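AtGH3.15 acyl acid amido synthetase (Arabidopsis thaliana, PDB 6E1Q) conjugates the auxin precursor indole-3-butyric acid to glutamine and possibly cysteine through an ATP-dependent amide synthesis, and also accepts the herbicide 2,4-DB. Local coordinates at residues L20-L32 / S347-F359. Numbering follows the deposited sequence.
Sequences LTTNVKQIQDSVL and SYTIIPCMGYFEF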
loop_
_atom_site.group_PDB
_atom_site.type_symbol
_atom_site.label_atom_id
_atom_site.label_comp_id
_atom_site.label_asym_id
_atom_site.label_seq_id
_atom_site.Cartn_x
_atom_site.Cartn_y
_atom_site.Cartn_z
ATOM N N LEU A 20 10.263 -7.925 23.154
ATOM C CA LEU A 20 8.917 -7.986 22.587
ATOM C C LEU A 20 8.716 -9.211 21.709
ATOM O O LEU A 20 7.606 -9.739 21.643
ATOM C CB LEU A 20 8.622 -6.728 21.769
ATOM C CG LEU A 20 8.457 -5.434 22.568
ATOM C CD1 LEU A 20 8.341 -4.221 21.630
ATOM C CD2 LEU A 20 7.251 -5.507 23.483
ATOM N N THR A 21 9.754 -9.667 21.012
ATOM C CA THR A 21 9.633 -10.833 20.139
ATOM C C THR A 21 10.030 -12.131 20.833
ATOM O O THR A 21 10.000 -13.195 20.203
ATOM C CB THR A 21 10.474 -10.621 18.882
ATOM O OG1 THR A 21 11.819 -10.298 19.256
ATOM C CG2 THR A 21 9.892 -9.466 18.062
ATOM N N THR A 22 10.395 -12.073 22.115
ATOM C CA THR A 22 10.745 -13.265 22.884
ATOM C C THR A 22 9.614 -13.704 23.808
ATOM O O THR A 22 9.278 -14.885 23.862
ATOM C CB THR A 22 12.030 -13.010 23.692
ATOM O OG1 THR A 22 13.107 -12.757 22.780
ATOM C CG2 THR A 22 12.393 -14.215 24.612
ATOM N N ASN A 23 8.998 -12.765 24.514
ATOM C CA ASN A 23 7.930 -13.079 25.463
ATOM C C ASN A 23 6.556 -12.977 24.814
ATOM O O ASN A 23 5.636 -12.343 25.334
ATOM C CB ASN A 23 8.044 -12.163 26.669
ATOM C CG ASN A 23 9.414 -12.217 27.276
ATOM O OD1 ASN A 23 9.901 -13.296 27.587
ATOM N ND2 ASN A 23 10.056 -11.065 27.431
ATOM N N VAL A 24 6.414 -13.649 23.673
ATOM C CA VAL A 24 5.249 -13.425 22.823
ATOM C C VAL A 24 3.980 -13.944 23.497
ATOM O O VAL A 24 2.969 -13.240 23.571
ATOM C CB VAL A 24 5.486 -14.064 21.441
ATOM C CG1 VAL A 24 4.333 -13.754 20.479
ATOM C CG2 VAL A 24 6.837 -13.577 20.858
ATOM N N LYS A 25 4.025 -15.167 24.027
ATOM C CA LYS A 25 2.828 -15.762 24.618
ATOM C C LYS A 25 2.342 -14.937 25.807
ATOM O O LYS A 25 1.147 -14.627 25.917
ATOM C CB LYS A 25 3.122 -17.228 25.005
ATOM C CG LYS A 25 1.913 -17.979 25.546
ATOM C CD LYS A 25 1.255 -18.806 24.420
ATOM C CE LYS A 25 -0.142 -19.327 24.779
ATOM N NZ LYS A 25 -0.954 -19.665 23.569
ATOM N N GLN A 26 3.271 -14.518 26.668
ATOM C CA GLN A 26 2.909 -13.722 27.835
ATOM C C GLN A 26 2.361 -12.356 27.432
ATOM O O GLN A 26 1.388 -11.872 28.018
ATOM C CB GLN A 26 4.124 -13.563 28.748
ATOM C CG GLN A 26 4.864 -14.879 29.047
ATOM C CD GLN A 26 6.053 -15.137 28.113
ATOM O OE1 GLN A 26 5.886 -15.574 26.970
ATOM N NE2 GLN A 26 7.259 -14.867 28.603
ATOM N N ILE A 27 2.974 -11.710 26.437
ATOM C CA ILE A 27 2.510 -10.385 26.042
ATOM C C ILE A 27 1.123 -10.469 25.414
ATOM O O ILE A 27 0.222 -9.690 25.748
ATOM C CB ILE A 27 3.523 -9.713 25.098
ATOM C CG1 ILE A 27 4.831 -9.439 25.849
ATOM C CG2 ILE A 27 2.934 -8.413 24.567
ATOM C CD1 ILE A 27 5.978 -8.986 24.963
ATOM N N GLN A 28 0.931 -11.409 24.491
ATOM C CA GLN A 28 -0.397 -11.618 23.917
ATOM C C GLN A 28 -1.463 -11.795 24.996
ATOM O O GLN A 28 -2.491 -11.108 24.984
ATOM C CB GLN A 28 -0.368 -12.823 22.983
ATOM C CG GLN A 28 0.209 -12.493 21.617
ATOM C CD GLN A 28 -0.711 -11.612 20.796
ATOM O OE1 GLN A 28 -1.649 -12.103 20.180
ATOM N NE2 GLN A 28 -0.443 -10.306 20.776
ATOM N N ASP A 29 -1.226 -12.701 25.954
ATOM C CA ASP A 29 -2.227 -12.944 26.991
ATOM C C ASP A 29 -2.450 -11.694 27.838
ATOM O O ASP A 29 -3.580 -11.413 28.259
ATOM C CB ASP A 29 -1.811 -14.125 27.876
ATOM C CG ASP A 29 -1.773 -15.445 27.117
ATOM O OD1 ASP A 29 -2.100 -15.459 25.908
ATOM O OD2 ASP A 29 -1.394 -16.467 27.725
ATOM N N SER A 30 -1.384 -10.925 28.083
ATOM C CA SER A 30 -1.521 -9.664 28.809
ATOM C C SER A 30 -2.379 -8.670 28.033
ATOM O O SER A 30 -3.247 -8.006 28.614
ATOM C CB SER A 30 -0.147 -9.063 29.075
ATOM O OG SER A 30 0.412 -9.581 30.264
ATOM N N VAL A 31 -2.133 -8.547 26.724
ATOM C CA VAL A 31 -2.911 -7.646 25.871
ATOM C C VAL A 31 -4.390 -8.010 25.925
ATOM O O VAL A 31 -5.255 -7.153 26.144
ATOM C CB VAL A 31 -2.380 -7.686 24.423
ATOM C CG1 VAL A 31 -3.356 -6.992 23.467
ATOM C CG2 VAL A 31 -0.987 -7.076 24.332
ATOM N N LEU A 32 -4.696 -9.295 25.727
ATOM C CA LEU A 32 -6.087 -9.742 25.728
ATOM C C LEU A 32 -6.771 -9.420 27.055
ATOM O O LEU A 32 -7.888 -8.882 27.087
ATOM C CB LEU A 32 -6.151 -11.243 25.452
ATOM C CG LEU A 32 -7.582 -11.764 25.351
ATOM C CD1 LEU A 32 -8.327 -10.979 24.283
ATOM C CD2 LEU A 32 -7.655 -13.283 25.096
ATOM N N SER A 347 9.501 -10.364 4.724
ATOM C CA SER A 347 8.647 -11.008 5.713
ATOM C C SER A 347 8.465 -10.086 6.912
ATOM O O SER A 347 9.413 -9.422 7.337
ATOM C CB SER A 347 9.229 -12.346 6.193
ATOM O OG SER A 347 8.713 -13.422 5.447
ATOM N N TYR A 348 7.263 -10.088 7.488
ATOM C CA TYR A 348 6.916 -9.192 8.589
ATOM C C TYR A 348 6.717 -9.979 9.875
ATOM O O TYR A 348 5.928 -10.931 9.918
ATOM C CB TYR A 348 5.655 -8.402 8.259
ATOM C CG TYR A 348 5.753 -7.578 6.999
ATOM C CD1 TYR A 348 6.484 -6.387 6.978
ATOM C CD2 TYR A 348 5.077 -7.957 5.841
ATOM C CE1 TYR A 348 6.556 -5.597 5.821
ATOM C CE2 TYR A 348 5.141 -7.185 4.673
ATOM C CZ TYR A 348 5.881 -6.005 4.669
ATOM O OH TYR A 348 5.943 -5.239 3.521
ATOM N N THR A 349 7.431 -9.580 10.917
ATOM C CA THR A 349 7.293 -10.178 12.228
ATOM C C THR A 349 6.164 -9.468 12.966
ATOM O O THR A 349 6.174 -8.242 13.073
ATOM C CB THR A 349 8.601 -10.025 12.995
ATOM O OG1 THR A 349 9.668 -10.652 12.267
ATOM C CG2 THR A 349 8.485 -10.649 14.379
ATOM N N ILE A 350 5.194 -10.232 13.470
ATOM C CA ILE A 350 4.081 -9.649 14.218
ATOM C C ILE A 350 4.577 -9.149 15.564
ATOM O O ILE A 350 5.360 -9.818 16.247
ATOM C CB ILE A 350 2.950 -10.679 14.385
ATOM C CG1 ILE A 350 2.438 -11.133 13.017
ATOM C CG2 ILE A 350 1.815 -10.107 15.195
ATOM C CD1 ILE A 350 1.912 -9.997 12.155
ATOM N N ILE A 351 4.153 -7.946 15.949
ATOM C CA ILE A 351 4.621 -7.316 17.178
ATOM C C ILE A 351 3.553 -7.522 18.257
ATOM O O ILE A 351 2.472 -6.919 18.162
ATOM C CB ILE A 351 4.940 -5.832 16.966
ATOM C CG1 ILE A 351 6.058 -5.717 15.929
ATOM C CG2 ILE A 351 5.386 -5.195 18.270
ATOM C CD1 ILE A 351 7.371 -6.461 16.349
ATOM N N PRO A 352 3.830 -8.320 19.298
ATOM C CA PRO A 352 2.764 -8.803 20.194
ATOM C C PRO A 352 2.075 -7.741 21.031
ATOM O O PRO A 352 1.027 -8.038 21.620
ATOM C CB PRO A 352 3.505 -9.775 21.130
ATOM C CG PRO A 352 4.765 -10.079 20.476
ATOM C CD PRO A 352 5.128 -8.947 19.593
ATOM N N CYS A 353 2.645 -6.558 21.193
ATOM C CA CYS A 353 1.995 -5.595 22.070
ATOM C C CYS A 353 0.996 -4.710 21.338
ATOM O O CYS A 353 0.305 -3.918 21.988
ATOM C CB CYS A 353 3.039 -4.722 22.772
ATOM S SG CYS A 353 4.004 -3.796 21.618
ATOM N N MET A 354 0.895 -4.825 20.009
ATOM C CA MET A 354 0.060 -3.918 19.225
ATOM C C MET A 354 -1.400 -4.352 19.159
ATOM O O MET A 354 -2.230 -3.605 18.634
ATOM C CB MET A 354 0.619 -3.783 17.806
ATOM C CG MET A 354 2.078 -3.346 17.788
ATOM S SD MET A 354 2.325 -1.789 18.696
ATOM C CE MET A 354 1.421 -0.674 17.618
ATOM N N GLY A 355 -1.726 -5.516 19.691
ATOM C CA GLY A 355 -3.068 -6.057 19.621
ATOM C C GLY A 355 -3.020 -7.535 19.913
ATOM O O GLY A 355 -1.952 -8.121 20.055
ATOM N N TYR A 356 -4.202 -8.130 20.043
ATOM C CA TYR A 356 -4.326 -9.577 20.194
ATOM C C TYR A 356 -4.633 -10.169 18.827
ATOM O O TYR A 356 -5.634 -9.801 18.200
ATOM C CB TYR A 356 -5.415 -9.962 21.199
ATOM C CG TYR A 356 -5.466 -11.457 21.481
ATOM C CD1 TYR A 356 -4.516 -12.062 22.297
ATOM C CD2 TYR A 356 -6.450 -12.264 20.913
ATOM C CE1 TYR A 356 -4.551 -13.420 22.552
ATOM C CE2 TYR A 356 -6.491 -13.633 21.159
ATOM C CZ TYR A 356 -5.538 -14.204 21.987
ATOM O OH TYR A 356 -5.556 -15.558 22.252
ATOM N N PHE A 357 -3.783 -11.088 18.379
ATOM C CA PHE A 357 -3.755 -11.530 16.990
ATOM C C PHE A 357 -4.100 -13.007 16.909
ATOM O O PHE A 357 -3.382 -13.846 17.461
ATOM C CB PHE A 357 -2.380 -11.284 16.367
ATOM C CG PHE A 357 -1.950 -9.845 16.382
ATOM C CD1 PHE A 357 -2.574 -8.917 15.567
ATOM C CD2 PHE A 357 -0.914 -9.425 17.189
ATOM C CE1 PHE A 357 -2.180 -7.594 15.577
ATOM C CE2 PHE A 357 -0.509 -8.122 17.191
ATOM C CZ PHE A 357 -1.152 -7.196 16.387
ATOM N N GLU A 358 -5.184 -13.323 16.217
ATOM C CA GLU A 358 -5.512 -14.695 15.862
ATOM C C GLU A 358 -5.397 -14.869 14.356
ATOM O O GLU A 358 -5.241 -13.906 13.599
ATOM C CB GLU A 358 -6.914 -15.070 16.345
ATOM C CG GLU A 358 -7.055 -15.053 17.863
ATOM C CD GLU A 358 -8.497 -15.196 18.297
ATOM O OE1 GLU A 358 -9.272 -14.232 18.108
ATOM O OE2 GLU A 358 -8.857 -16.272 18.821
ATOM N N PHE A 359 -5.468 -16.118 13.912
ATOM C CA PHE A 359 -5.225 -16.400 12.503
ATOM C C PHE A 359 -6.193 -17.464 12.030
ATOM O O PHE A 359 -6.260 -18.558 12.597
ATOM C CB PHE A 359 -3.772 -16.807 12.263
ATOM C CG PHE A 359 -2.820 -15.679 12.522
ATOM C CD1 PHE A 359 -2.343 -15.444 13.803
ATOM C CD2 PHE A 359 -2.492 -14.784 11.512
ATOM C CE1 PHE A 359 -1.517 -14.363 14.061
ATOM C CE2 PHE A 359 -1.660 -13.715 11.759
ATOM C CZ PHE A 359 -1.172 -13.509 13.041
#
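Q28 reaches from helix 24-38 into the backbone of the turn and the start of strand 356-361. OE1 accepts the backbone N-H of F357 on a lone pair, N to OE1 3.0 Å and almost straight at 171°. NE2 donates twice, to G355 O at 2.8 Å and to P352 O at the same distance, the second bond more bent (132°). Both acceptors lie close to the amide plane, so three bonds fix the rotation of the buried group. The chain bends at chi2 (-70°), which helps bring the amide to the turn; glutamine suits the place because one flat group can serve a donor and two acceptors. Residues I351 to M354 form a type I beta turn with P352 second, where the ring's restricted phi matches what the turn needs. The contact lays the N-terminal helices against the connection between strands 348-350 and 356-361, joining the GH3 N-terminal and central family regions; Y348, an ATP-binding residue, lies on the same segment.

Apolar packing surrounds these bonds. The P352 ring packs against the helices: V24 CG1 meets its CG at 3.7 Å, and I27 CG2 touches its CB. Branched V31 spreads two methyls, CG2 against P352 O and CG1 against G355 C at 3.6 Å. L32, with CG anti to the backbone N, lays CD2 over one face of the Y356 ring in a CH-pi contact 4.0 Å from the centroid, while Q28 O sits at that ring's edge. The T21 and T349 side chains cross at about a right angle, CG2 to CG2 4.1 Å, and T21 OG1 is hydrogen-bonded to L17 O.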